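Local coordinates for protein octenoyl-coa reductase/carboxylase (Streptomyces sp., PDB 4A0S) that binds NADP and a medium-chain acyl-CoA and catalyses the reductive carboxylation of 2-octenoyl-CoA, which supplies an unusual extender unit for polyketide biosynthesis, at residues A197-C202 with G234-Q239; G204-M209 with I238-N243; L210-G215 with H365-A370; N372-F375 with A379-P382. All blocks are in the same frame, centred on the assembly; numbering follows the deposited sequence.

Interaction 1. Residues A197-C202 with G234-Q239; sequences AVSPLC and GSYAIQ. With CO8 (octanoyl-coenzyme A), chain E.
Cys202, in helix 200-210, and Tyr236, in helix 232-243, bring their CA atoms to 7.0 Å, the nearest approach of the two backbones. Helix 232-243 follows strand 223-226 and is the first helix of the Rossmann-type coenzyme domain of this medium-chain dehydrogenase/reductase fold. The contact is buried and depends on one side chain. The ring of Tyr236 bridges from its helix to Val198, Ser199 and Cys202. Its CG lies beside the backbone N and anti to the carbonyl carbon (chi1 -67°), which sends the phenol toward Val198 and Ser199. At the near side of the ring, CD2 of Tyr236 packs on CB of Cys202 at 3.7 Å. At the far end, OH of Tyr236 meets OG of Ser199 in a very short hydrogen bond of 2.5 Å, a length to be read with caution. A second bond, to the backbone N of Ala383, also holds this oxygen, so two bonds hold the hydroxyl end of the side chain in place. Val198 adds an apolar cover, its CG2 lying 3.5 Å from OH of Tyr236. Within the second helix, NE2 of Gln239 turns back to O of Ser235 over 3.3 Å, and it also bonds to O of Val381. Leu201 and Cys202 both line the NADP pocket, and Leu201 also lines that of the acyl-CoA. Cys202 touches the bound NADP. Leu201 points away from helix 232-243 and packs on the acyl chain of the coenzyme A ligand, with its CD1 3.4 Å from C4' of CO8.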
# COMPACT_ATOMS: atom_id res chain seq x y z
N ALA A 197 -25.75 15.65 -12.30
CA ALA A 197 -25.60 16.47 -11.09
C ALA A 197 -25.65 15.69 -9.78
O ALA A 197 -25.03 16.11 -8.80
CB ALA A 197 -26.67 17.55 -11.06
N VAL A 198 -26.37 14.57 -9.76
CA VAL A 198 -26.62 13.87 -8.49
C VAL A 198 -25.41 13.12 -7.94
O VAL A 198 -25.35 12.80 -6.77
CB VAL A 198 -27.87 12.94 -8.55
CG1 VAL A 198 -29.14 13.74 -8.69
CG2 VAL A 198 -27.74 11.89 -9.66
N SER A 199 -24.43 12.88 -8.79
CA SER A 199 -23.39 11.91 -8.49
C SER A 199 -22.08 12.40 -7.89
O SER A 199 -21.53 11.72 -7.04
CB SER A 199 -23.11 11.08 -9.72
OG SER A 199 -24.25 10.33 -10.04
N PRO A 200 -21.55 13.55 -8.35
CA PRO A 200 -20.14 13.77 -8.03
C PRO A 200 -19.80 13.66 -6.56
O PRO A 200 -18.86 12.94 -6.20
CB PRO A 200 -19.87 15.18 -8.56
CG PRO A 200 -20.80 15.26 -9.76
CD PRO A 200 -22.07 14.56 -9.28
N LEU A 201 -20.56 14.32 -5.70
CA LEU A 201 -20.21 14.34 -4.29
C LEU A 201 -20.34 12.96 -3.66
O LEU A 201 -19.38 12.42 -3.15
CB LEU A 201 -21.04 15.37 -3.54
CG LEU A 201 -20.65 15.53 -2.07
CD1 LEU A 201 -20.95 16.95 -1.62
CD2 LEU A 201 -21.42 14.57 -1.27
N CYS A 202 -21.54 12.39 -3.73
CA CYS A 202 -21.78 11.09 -3.08
C CYS A 202 -21.03 9.95 -3.75
O CYS A 202 -20.47 9.08 -3.08
CB CYS A 202 -23.28 10.79 -3.06
SG CYS A 202 -24.10 11.75 -1.80
N GLY A 234 -24.93 5.47 0.02
CA GLY A 234 -25.16 4.02 -0.05
C GLY A 234 -25.52 3.62 -1.46
O GLY A 234 -25.08 2.58 -1.95
N SER A 235 -26.30 4.45 -2.13
CA SER A 235 -26.75 4.14 -3.47
C SER A 235 -25.61 4.03 -4.44
O SER A 235 -25.71 3.32 -5.44
CB SER A 235 -27.74 5.19 -3.96
OG SER A 235 -28.95 5.08 -3.23
N TYR A 236 -24.52 4.72 -4.16
CA TYR A 236 -23.32 4.55 -4.99
C TYR A 236 -22.39 3.49 -4.46
O TYR A 236 -21.82 2.74 -5.25
CB TYR A 236 -22.58 5.86 -5.16
CG TYR A 236 -23.39 6.82 -5.98
CD1 TYR A 236 -23.65 6.57 -7.33
CD2 TYR A 236 -23.93 7.97 -5.40
CE1 TYR A 236 -24.42 7.46 -8.09
CE2 TYR A 236 -24.71 8.85 -6.15
CZ TYR A 236 -24.95 8.59 -7.48
OH TYR A 236 -25.70 9.46 -8.23
N ALA A 237 -22.26 3.43 -3.14
CA ALA A 237 -21.46 2.40 -2.50
C ALA A 237 -21.91 1.05 -3.02
O ALA A 237 -21.08 0.23 -3.43
CB ALA A 237 -21.62 2.48 -0.99
N ILE A 238 -23.21 0.82 -3.05
CA ILE A 238 -23.76 -0.43 -3.58
C ILE A 238 -23.22 -0.72 -4.98
O ILE A 238 -22.83 -1.84 -5.29
CB ILE A 238 -25.30 -0.41 -3.62
CG1 ILE A 238 -25.86 -0.57 -2.22
CG2 ILE A 238 -25.85 -1.50 -4.57
CD1 ILE A 238 -27.28 -0.03 -2.06
N GLN A 239 -23.22 0.30 -5.82
CA GLN A 239 -22.83 0.12 -7.20
C GLN A 239 -21.35 -0.15 -7.35
O GLN A 239 -20.95 -1.01 -8.13
CB GLN A 239 -23.22 1.33 -8.01
CG GLN A 239 -24.71 1.51 -8.07
CD GLN A 239 -25.05 2.51 -9.11
OE1 GLN A 239 -24.86 2.26 -10.30
NE2 GLN A 239 -25.47 3.68 -8.68
N1A CO8 E . -21.60 29.75 15.71
C2A CO8 E . -20.50 30.34 15.25
N3A CO8 E . -19.31 29.75 15.35
C4A CO8 E . -19.22 28.52 15.92
C5A CO8 E . -20.35 27.87 16.41
C6A CO8 E . -21.57 28.52 16.29
N6A CO8 E . -22.69 27.94 16.73
N7A CO8 E . -19.96 26.70 16.91
C8A CO8 E . -18.64 26.61 16.75
N9A CO8 E . -18.19 27.72 16.15
C1B CO8 E . -16.79 28.07 15.77
C2B CO8 E . -15.97 28.49 17.00
O2B CO8 E . -15.10 29.59 16.66
C3B CO8 E . -15.18 27.21 17.27
O3B CO8 E . -13.97 27.51 17.95
P3B CO8 E . -13.96 27.20 19.54
O7A CO8 E . -13.46 28.57 20.26
O8A CO8 E . -15.50 27.07 20.09
O9A CO8 E . -13.16 26.00 19.87
C4B CO8 E . -14.90 26.67 15.87
O4B CO8 E . -16.12 26.93 15.15
C5B CO8 E . -14.79 25.14 15.86
O5B CO8 E . -14.67 24.68 14.50
P1A CO8 E . -13.26 24.90 13.69
O1A CO8 E . -13.49 24.25 12.19
O2A CO8 E . -12.84 26.33 13.55
O3A CO8 E . -12.11 24.11 14.57
P2A CO8 E . -11.61 22.56 14.46
O4A CO8 E . -11.32 22.05 15.95
O5A CO8 E . -10.42 22.36 13.56
O6A CO8 E . -12.89 21.68 13.95
CBP CO8 E . -14.11 20.03 12.60
CCP CO8 E . -12.74 20.61 13.00
CDP CO8 E . -14.63 19.27 13.83
CEP CO8 E . -13.88 19.03 11.47
CAP CO8 E . -15.07 21.19 12.17
OAP CO8 E . -14.49 22.09 11.17
C9P CO8 E . -16.48 20.72 11.71
O9P CO8 E . -17.30 20.34 12.56
N8P CO8 E . -16.75 20.78 10.38
C7P CO8 E . -18.09 20.44 9.82
C6P CO8 E . -18.19 19.04 9.16
C5P CO8 E . -19.55 18.40 9.55
O5P CO8 E . -19.79 18.17 10.73
N4P CO8 E . -20.52 18.25 8.66
C3P CO8 E . -20.47 18.28 7.20
C2P CO8 E . -20.74 16.81 6.86
S1P CO8 E . -19.37 16.09 5.87
C1' CO8 E . -20.15 16.12 4.32
O1' CO8 E . -21.39 16.07 4.18
C2' CO8 E . -19.28 16.25 3.27
C3' CO8 E . -19.68 16.28 1.95
C4' CO8 E . -18.71 16.38 0.94
C5' CO8 E . -17.33 16.83 1.39
C6' CO8 E . -16.53 17.00 0.08
C7' CO8 E . -15.08 17.20 0.41
C8' CO8 E . -14.34 17.51 -0.90

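Interaction 2. Residues G204-M209 with I238-N243; sequences GTAYRM and IQFVKN. With NAP (NADP nicotinamide-adenine-dinucleotide phosphate), chain F.
Ala206 and Tyr207 of helix 200-210 pack against Phe240 of helix 232-243, the helix that follows the first strand of the Rossmann-type coenzyme domain. Along helix 200-210 the coenzyme is met first. Thr205 points away from Phe240, and its OG1 takes a weak hydrogen bond from the carboxamide N7N of NADP (3.1 Å, angle 128°). The same OG1 is also bonded to O of Leu201, one turn back. CG2 of Thr205 lies 3.5 Å from C4N, the nicotinamide carbon that exchanges hydride in this class of coenzyme. Ala206 comes next and turns toward the other helix. Its CB meets the rim of the Phe240 ring in the ring plane, 3.8 Å from CE2. Tyr207 then closes over one face of that ring. With CG anti to the backbone N (chi1 178°), its own ring stands upright on Phe240. This is a T-shaped stack, with the tyrosine giving the edge and the phenylalanine the face. The centroids are 5.5 Å apart and the planes meet at 87°. The touching edge atom is CD2 of Tyr207, off the ring centre and 3.9 Å from CE1 of Phe240. Arg208 points away and forms salt bridges with Asp154 and Glu367. The backbone of the second helix also serves the tetramer, since O of Phe240 accepts a hydrogen bond from NE2 of Gln220 of the third subunit.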
# COMPACT_ATOMS: atom_id res chain seq x y z
N GLY A 204 -18.35 10.18 -5.72
CA GLY A 204 -16.91 10.36 -5.55
C GLY A 204 -16.52 9.93 -4.15
O GLY A 204 -15.52 9.23 -3.95
N THR A 205 -17.34 10.32 -3.18
CA THR A 205 -17.06 10.02 -1.79
C THR A 205 -17.11 8.51 -1.52
O THR A 205 -16.24 7.98 -0.83
CB THR A 205 -18.04 10.74 -0.86
OG1 THR A 205 -17.80 12.14 -0.94
CG2 THR A 205 -17.85 10.30 0.58
N ALA A 206 -18.12 7.85 -2.07
CA ALA A 206 -18.25 6.42 -1.92
C ALA A 206 -17.07 5.74 -2.64
O ALA A 206 -16.56 4.71 -2.19
CB ALA A 206 -19.59 5.96 -2.49
N TYR A 207 -16.66 6.35 -3.74
CA TYR A 207 -15.61 5.81 -4.57
C TYR A 207 -14.30 5.84 -3.80
O TYR A 207 -13.56 4.85 -3.75
CB TYR A 207 -15.47 6.62 -5.87
CG TYR A 207 -14.34 6.09 -6.70
CD1 TYR A 207 -13.01 6.42 -6.41
CD2 TYR A 207 -14.59 5.21 -7.76
CE1 TYR A 207 -11.97 5.89 -7.14
CE2 TYR A 207 -13.55 4.69 -8.51
CZ TYR A 207 -12.24 5.03 -8.18
OH TYR A 207 -11.20 4.51 -8.90
N ARG A 208 -14.02 6.99 -3.19
CA ARG A 208 -12.81 7.12 -2.38
C ARG A 208 -12.82 6.07 -1.25
O ARG A 208 -11.85 5.38 -1.03
CB ARG A 208 -12.70 8.51 -1.77
CG ARG A 208 -11.43 8.64 -0.94
CD ARG A 208 -11.19 10.04 -0.40
NE ARG A 208 -9.98 10.05 0.40
CZ ARG A 208 -8.79 10.46 -0.04
NH1 ARG A 208 -8.63 10.88 -1.30
NH2 ARG A 208 -7.74 10.44 0.77
N MET A 209 -13.95 5.98 -0.56
CA MET A 209 -14.12 5.07 0.56
C MET A 209 -13.93 3.62 0.19
O MET A 209 -13.45 2.85 1.00
CB MET A 209 -15.53 5.25 1.12
CG MET A 209 -15.69 6.61 1.79
SD MET A 209 -17.37 6.89 2.32
CE MET A 209 -17.46 5.75 3.72
N ILE A 238 -23.21 0.82 -3.05
CA ILE A 238 -23.76 -0.43 -3.58
C ILE A 238 -23.22 -0.72 -4.98
O ILE A 238 -22.83 -1.84 -5.29
CB ILE A 238 -25.30 -0.41 -3.62
CG1 ILE A 238 -25.86 -0.57 -2.22
CG2 ILE A 238 -25.85 -1.50 -4.57
CD1 ILE A 238 -27.28 -0.03 -2.06
N GLN A 239 -23.22 0.30 -5.82
CA GLN A 239 -22.83 0.12 -7.20
C GLN A 239 -21.35 -0.15 -7.35
O GLN A 239 -20.95 -1.01 -8.13
CB GLN A 239 -23.22 1.33 -8.01
CG GLN A 239 -24.71 1.51 -8.07
CD GLN A 239 -25.05 2.51 -9.11
OE1 GLN A 239 -24.86 2.26 -10.30
NE2 GLN A 239 -25.47 3.68 -8.68
N PHE A 240 -20.54 0.57 -6.58
CA PHE A 240 -19.10 0.32 -6.60
C PHE A 240 -18.79 -1.07 -6.07
O PHE A 240 -17.92 -1.75 -6.61
CB PHE A 240 -18.36 1.37 -5.80
CG PHE A 240 -18.44 2.72 -6.40
CD1 PHE A 240 -18.25 2.91 -7.76
CD2 PHE A 240 -18.73 3.82 -5.60
CE1 PHE A 240 -18.33 4.20 -8.33
CE2 PHE A 240 -18.82 5.09 -6.16
CZ PHE A 240 -18.61 5.28 -7.51
N VAL A 241 -19.51 -1.49 -5.04
CA VAL A 241 -19.29 -2.82 -4.48
C VAL A 241 -19.63 -3.86 -5.55
O VAL A 241 -18.81 -4.73 -5.91
CB VAL A 241 -20.08 -3.04 -3.19
CG1 VAL A 241 -19.91 -4.50 -2.71
CG2 VAL A 241 -19.59 -2.07 -2.11
N LYS A 242 -20.82 -3.74 -6.11
CA LYS A 242 -21.27 -4.68 -7.11
C LYS A 242 -20.34 -4.65 -8.31
O LYS A 242 -19.83 -5.67 -8.73
CB LYS A 242 -22.69 -4.37 -7.53
CG LYS A 242 -23.71 -4.78 -6.47
CD LYS A 242 -25.14 -4.49 -6.93
CE LYS A 242 -25.48 -5.34 -8.18
NZ LYS A 242 -25.47 -6.83 -7.89
N ASN A 243 -20.09 -3.44 -8.83
CA ASN A 243 -19.26 -3.30 -10.02
C ASN A 243 -17.85 -3.82 -9.78
O ASN A 243 -17.19 -4.28 -10.72
CB ASN A 243 -19.22 -1.87 -10.53
CG ASN A 243 -18.56 -1.75 -11.89
OD1 ASN A 243 -19.01 -2.36 -12.87
ND2 ASN A 243 -17.49 -0.96 -11.97
PA NAP F . -28.71 10.55 2.72
O1A NAP F . -28.93 10.51 1.16
O2A NAP F . -29.77 11.22 3.53
O5B NAP F . -28.59 9.08 3.16
C5B NAP F . -28.24 8.85 4.51
C4B NAP F . -28.78 7.48 4.87
O4B NAP F . -28.37 7.25 6.22
C3B NAP F . -30.32 7.41 4.84
O3B NAP F . -30.65 6.53 3.78
C2B NAP F . -30.70 6.69 6.12
O2B NAP F . -30.70 5.27 5.96
C1B NAP F . -29.59 7.02 7.06
N9A NAP F . -29.93 8.32 7.71
C8A NAP F . -30.60 9.37 7.22
N7A NAP F . -30.65 10.35 8.13
C5A NAP F . -29.99 9.91 9.19
C6A NAP F . -29.73 10.46 10.42
N6A NAP F . -30.14 11.69 10.69
N1A NAP F . -29.03 9.75 11.29
C2A NAP F . -28.58 8.53 10.99
N3A NAP F . -28.83 7.95 9.84
C4A NAP F . -29.53 8.63 8.93
O3 NAP F . -27.30 11.24 3.06
PN NAP F . -25.92 10.84 2.34
O1N NAP F . -25.84 11.87 1.17
O2N NAP F . -25.79 9.37 2.02
O5D NAP F . -24.94 11.31 3.51
C5D NAP F . -24.93 10.49 4.67
C4D NAP F . -23.92 11.11 5.59
O4D NAP F . -22.65 11.13 4.86
C3D NAP F . -24.23 12.58 5.92
O3D NAP F . -23.85 12.68 7.31
C2D NAP F . -23.28 13.36 5.03
O2D NAP F . -22.94 14.64 5.62
C1D NAP F . -22.08 12.44 5.12
N1N NAP F . -21.35 12.61 3.89
C2N NAP F . -19.99 12.82 3.99
C3N NAP F . -19.32 12.97 2.81
C7N NAP F . -17.87 13.21 2.93
O7N NAP F . -17.28 13.18 4.01
N7N NAP F . -17.32 13.51 1.78
C4N NAP F . -19.95 12.89 1.57
C5N NAP F . -21.31 12.66 1.45
C6N NAP F . -22.02 12.51 2.63
P2B NAP F . -31.47 4.45 7.11
O1X NAP F . -31.61 3.06 6.27
O2X NAP F . -30.52 4.24 8.40
O3X NAP F . -32.72 5.27 7.29

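Interaction 3. Residues L210-G215 with H365-A370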
# COMPACT_ATOMS: atom_id res chain seq x y z
N LEU A 210 -14.31 3.23 -1.03
CA LEU A 210 -14.42 1.81 -1.34
C LEU A 210 -13.54 1.37 -2.47
O LEU A 210 -13.04 0.26 -2.45
CB LEU A 210 -15.86 1.43 -1.69
CG LEU A 210 -16.87 1.59 -0.56
CD1 LEU A 210 -18.27 1.39 -1.15
CD2 LEU A 210 -16.59 0.58 0.55
N VAL A 211 -13.40 2.21 -3.49
CA VAL A 211 -12.71 1.76 -4.68
C VAL A 211 -11.27 2.18 -4.64
O VAL A 211 -10.37 1.40 -4.96
CB VAL A 211 -13.39 2.26 -5.97
CG1 VAL A 211 -12.60 1.78 -7.22
CG2 VAL A 211 -14.86 1.79 -6.03
N SER A 212 -11.07 3.44 -4.26
CA SER A 212 -9.77 4.09 -4.33
C SER A 212 -8.76 3.43 -3.43
O SER A 212 -9.10 2.91 -2.36
CB SER A 212 -9.89 5.54 -3.91
OG SER A 212 -8.63 6.17 -4.03
N ASP A 213 -7.48 3.50 -3.82
CA ASP A 213 -6.43 3.08 -2.92
C ASP A 213 -6.29 4.05 -1.74
O ASP A 213 -5.53 3.81 -0.84
CB ASP A 213 -5.09 2.84 -3.63
CG ASP A 213 -4.45 4.11 -4.15
OD1 ASP A 213 -5.00 5.22 -3.99
OD2 ASP A 213 -3.35 3.97 -4.75
N ARG A 214 -7.08 5.11 -1.74
CA ARG A 214 -7.09 6.05 -0.61
C ARG A 214 -8.14 5.73 0.46
O ARG A 214 -8.16 6.35 1.51
CB ARG A 214 -7.27 7.50 -1.10
CG ARG A 214 -6.35 7.88 -2.24
CD ARG A 214 -4.89 7.68 -1.87
NE ARG A 214 -4.07 7.74 -3.07
CZ ARG A 214 -3.42 8.82 -3.49
NH1 ARG A 214 -3.48 9.94 -2.79
NH2 ARG A 214 -2.69 8.77 -4.60
N GLY A 215 -9.00 4.76 0.19
CA GLY A 215 -9.99 4.33 1.18
C GLY A 215 -9.75 2.88 1.56
O GLY A 215 -8.61 2.43 1.70
N HIS A 365 -9.48 14.96 -7.11
CA HIS A 365 -9.79 15.11 -8.51
C HIS A 365 -9.53 13.82 -9.28
O HIS A 365 -10.25 13.50 -10.22
CB HIS A 365 -8.93 16.24 -9.04
CG HIS A 365 -9.40 16.84 -10.31
ND1 HIS A 365 -10.73 16.89 -10.67
CD2 HIS A 365 -8.72 17.47 -11.29
CE1 HIS A 365 -10.84 17.51 -11.83
NE2 HIS A 365 -9.63 17.87 -12.22
N GLU A 366 -8.49 13.09 -8.90
CA GLU A 366 -8.19 11.82 -9.56
C GLU A 366 -9.31 10.81 -9.31
O GLU A 366 -9.80 10.16 -10.22
CB GLU A 366 -6.84 11.24 -9.14
CG GLU A 366 -6.58 9.90 -9.80
CD GLU A 366 -5.26 9.30 -9.46
OE1 GLU A 366 -4.99 9.06 -8.26
OE2 GLU A 366 -4.49 9.03 -10.41
N GLU A 367 -9.72 10.71 -8.06
CA GLU A 367 -10.78 9.78 -7.69
C GLU A 367 -12.09 10.14 -8.35
O GLU A 367 -12.88 9.27 -8.69
CB GLU A 367 -10.96 9.76 -6.18
CG GLU A 367 -9.79 9.13 -5.53
CD GLU A 367 -9.73 9.39 -4.06
OE1 GLU A 367 -10.04 10.52 -3.61
OE2 GLU A 367 -9.38 8.44 -3.36
N GLN A 368 -12.29 11.43 -8.52
CA GLN A 368 -13.50 11.93 -9.10
C GLN A 368 -13.53 11.62 -10.57
O GLN A 368 -14.56 11.26 -11.09
CB GLN A 368 -13.63 13.41 -8.83
CG GLN A 368 -14.09 13.66 -7.40
CD GLN A 368 -15.56 13.32 -7.21
OE1 GLN A 368 -16.18 12.69 -8.08
NE2 GLN A 368 -16.12 13.70 -6.07
N GLN A 369 -12.38 11.76 -11.24
CA GLN A 369 -12.26 11.34 -12.62
C GLN A 369 -12.51 9.85 -12.77
O GLN A 369 -13.19 9.43 -13.70
CB GLN A 369 -10.89 11.63 -13.18
CG GLN A 369 -10.71 10.99 -14.54
CD GLN A 369 -9.39 11.34 -15.15
OE1 GLN A 369 -9.31 12.23 -15.99
NE2 GLN A 369 -8.34 10.66 -14.71
N ALA A 370 -11.93 9.06 -11.87
CA ALA A 370 -12.15 7.61 -11.89
C ALA A 370 -13.63 7.33 -11.74
O ALA A 370 -14.19 6.48 -12.44
CB ALA A 370 -11.38 6.97 -10.77
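Ser212 and Arg214 meet Glu367 where the loop after helix 200-210 passes the first turns of helix 365-376. The loop makes a type I beta turn from Ser212 to Gly215. An ST turn lies within it, in which OG of Ser212 accepts the backbone N-H of Arg214 at 3.0 Å. The same OG donates to OE2 of Glu367. That bond measures 2.5 Å, very short, so its length is uncertain. The other carboxylate oxygen, OE1, forms a salt bridge with Arg208, and the acid thus has a partner at each oxygen. Arg214 can be followed outward. Its CB lies 3.2 Å from OE2 of Glu367, and its CG is 3.3 Å from the same oxygen. The chain then bends at chi2 (-57°), which turns the guanidinium back over the turn. NE bonds to OD1 of Asp213 at 2.8 Å in a salt bridge, reaching that oxygen from its syn side but somewhat out of the carboxylate plane. NH1 forms a salt bridge with Asp154 and also bonds to O of Gly153. NH2 crosses the subunit interface to O of Gly153 of the fourth subunit. Glu366 adds charge without a bond. Its OE1 stands 4.3 Å from NH2 of Arg214 but off the plane of the guanidinium, so the attraction is one of charge alone.

Interaction 4. Residues N372-F375 with A379-P382; sequences NRLF and AVVP
Leu374 and Phe375, near the end of helix 365-376, lie beside Ala379 and Val380, with the CA atoms of Phe375 and Val380 4.9 Å apart. The chain reverses sharply between them. N of Val380 donates to O of Leu374 (3.0 Å, angle 156°), approaching from above the carbonyl plane. One residue on, CA of Phe375 directs an almost straight C-H...O contact at O of Val380, 3.5 Å away. A water ties the two backbones further by donating to O of Phe375 (2.6 Å) and to O of Val380 (2.7 Å). The side chains close the turn with apolar contacts. CG1 of Val380 sits over one face of the Phe375 ring in a CH-pi contact, 3.9 Å from the centroid and 23° off the normal. The other methyl, CG2, packs on CB of Leu374 at 3.9 Å. The Phe375 ring also runs along the next peptide. Its CE1 is 3.4 Å from C of Val381, and N of Pro382 lies at the ring edge near its plane. The turn takes the chain from helix 365-376, which follows the last strand of the parallel Rossmann sheet, to strand 384-389 of the mixed sheet. Leu374 packs on helices 200-210 and 232-243, Phe375 touches Ala203 of helix 200-210, and Val381 faces helix 433-436.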
# COMPACT_ATOMS: atom_id res chain seq x y z
N ASN A 372 -16.08 9.36 -12.48
CA ASN A 372 -16.71 9.83 -13.71
C ASN A 372 -16.56 8.80 -14.82
O ASN A 372 -17.49 8.58 -15.59
CB ASN A 372 -16.10 11.17 -14.13
CG ASN A 372 -17.00 11.93 -15.05
OD1 ASN A 372 -18.23 11.86 -14.95
ND2 ASN A 372 -16.41 12.69 -15.95
N ARG A 373 -15.40 8.15 -14.89
CA ARG A 373 -15.17 7.12 -15.89
C ARG A 373 -16.13 5.96 -15.74
O ARG A 373 -16.54 5.37 -16.73
CB ARG A 373 -13.74 6.61 -15.81
CG ARG A 373 -12.80 7.57 -16.42
CD ARG A 373 -11.41 7.24 -16.01
NE ARG A 373 -10.48 8.06 -16.76
CZ ARG A 373 -9.16 7.96 -16.68
NH1 ARG A 373 -8.59 7.08 -15.85
NH2 ARG A 373 -8.40 8.75 -17.41
N LEU A 374 -16.49 5.64 -14.51
CA LEU A 374 -17.41 4.55 -14.27
C LEU A 374 -18.82 4.96 -14.67
O LEU A 374 -19.62 4.13 -15.06
CB LEU A 374 -17.36 4.12 -12.82
CG LEU A 374 -16.05 3.44 -12.43
CD1 LEU A 374 -16.00 3.19 -10.93
CD2 LEU A 374 -15.86 2.14 -13.21
N PHE A 375 -19.14 6.25 -14.54
CA PHE A 375 -20.42 6.73 -15.03
C PHE A 375 -20.43 6.75 -16.54
O PHE A 375 -21.42 6.36 -17.17
CB PHE A 375 -20.72 8.13 -14.48
CG PHE A 375 -21.26 8.09 -13.11
CD1 PHE A 375 -22.62 7.91 -12.89
CD2 PHE A 375 -20.41 8.18 -12.02
CE1 PHE A 375 -23.14 7.86 -11.60
CE2 PHE A 375 -20.92 8.12 -10.71
CZ PHE A 375 -22.28 7.96 -10.51
N ALA A 379 -21.09 1.67 -16.17
CA ALA A 379 -20.85 0.69 -15.13
C ALA A 379 -21.58 1.09 -13.86
O ALA A 379 -22.09 0.24 -13.14
CB ALA A 379 -19.37 0.57 -14.85
N VAL A 380 -21.62 2.39 -13.61
CA VAL A 380 -22.27 2.95 -12.45
C VAL A 380 -23.26 3.98 -13.00
O VAL A 380 -23.01 4.63 -14.03
CB VAL A 380 -21.22 3.57 -11.50
CG1 VAL A 380 -21.87 4.39 -10.41
CG2 VAL A 380 -20.35 2.46 -10.88
N VAL A 381 -24.41 4.09 -12.33
CA VAL A 381 -25.51 4.89 -12.84
C VAL A 381 -25.94 5.86 -11.75
O VAL A 381 -25.70 5.61 -10.56
CB VAL A 381 -26.70 4.03 -13.30
CG1 VAL A 381 -26.27 3.05 -14.42
CG2 VAL A 381 -27.36 3.30 -12.09
N PRO A 382 -26.57 6.99 -12.16
CA PRO A 382 -26.98 8.02 -11.22
C PRO A 382 -28.07 7.44 -10.34
O PRO A 382 -28.87 6.64 -10.80
CB PRO A 382 -27.55 9.11 -12.12
CG PRO A 382 -26.88 8.91 -13.41
CD PRO A 382 -26.77 7.43 -13.55
O HOH W 1 -23.83 5.94 -16.27

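How the interactions relate
Interactions 1 and 2 join the same two helices, 200-210 and 232-243, and both are buried beside the coenzyme. The first pairs a phenol with a serine, while the second is wholly apolar and aromatic. Interactions 3 and 4 use successive parts of helix 365-376, which packs against that helix pair. Interaction 3 is only partly buried and lies at a subunit interface, and its chemistry is polar, a hydroxyl-to-carboxylate bond ringed by charged groups. Interaction 4 is buried and closes a turn with backbone bonds and packing. The contacts interlock: Phe375 touches both Ser199 and Tyr236, Leu374 packs on Phe240, and O of Pro200 is probably bonded to Gln368.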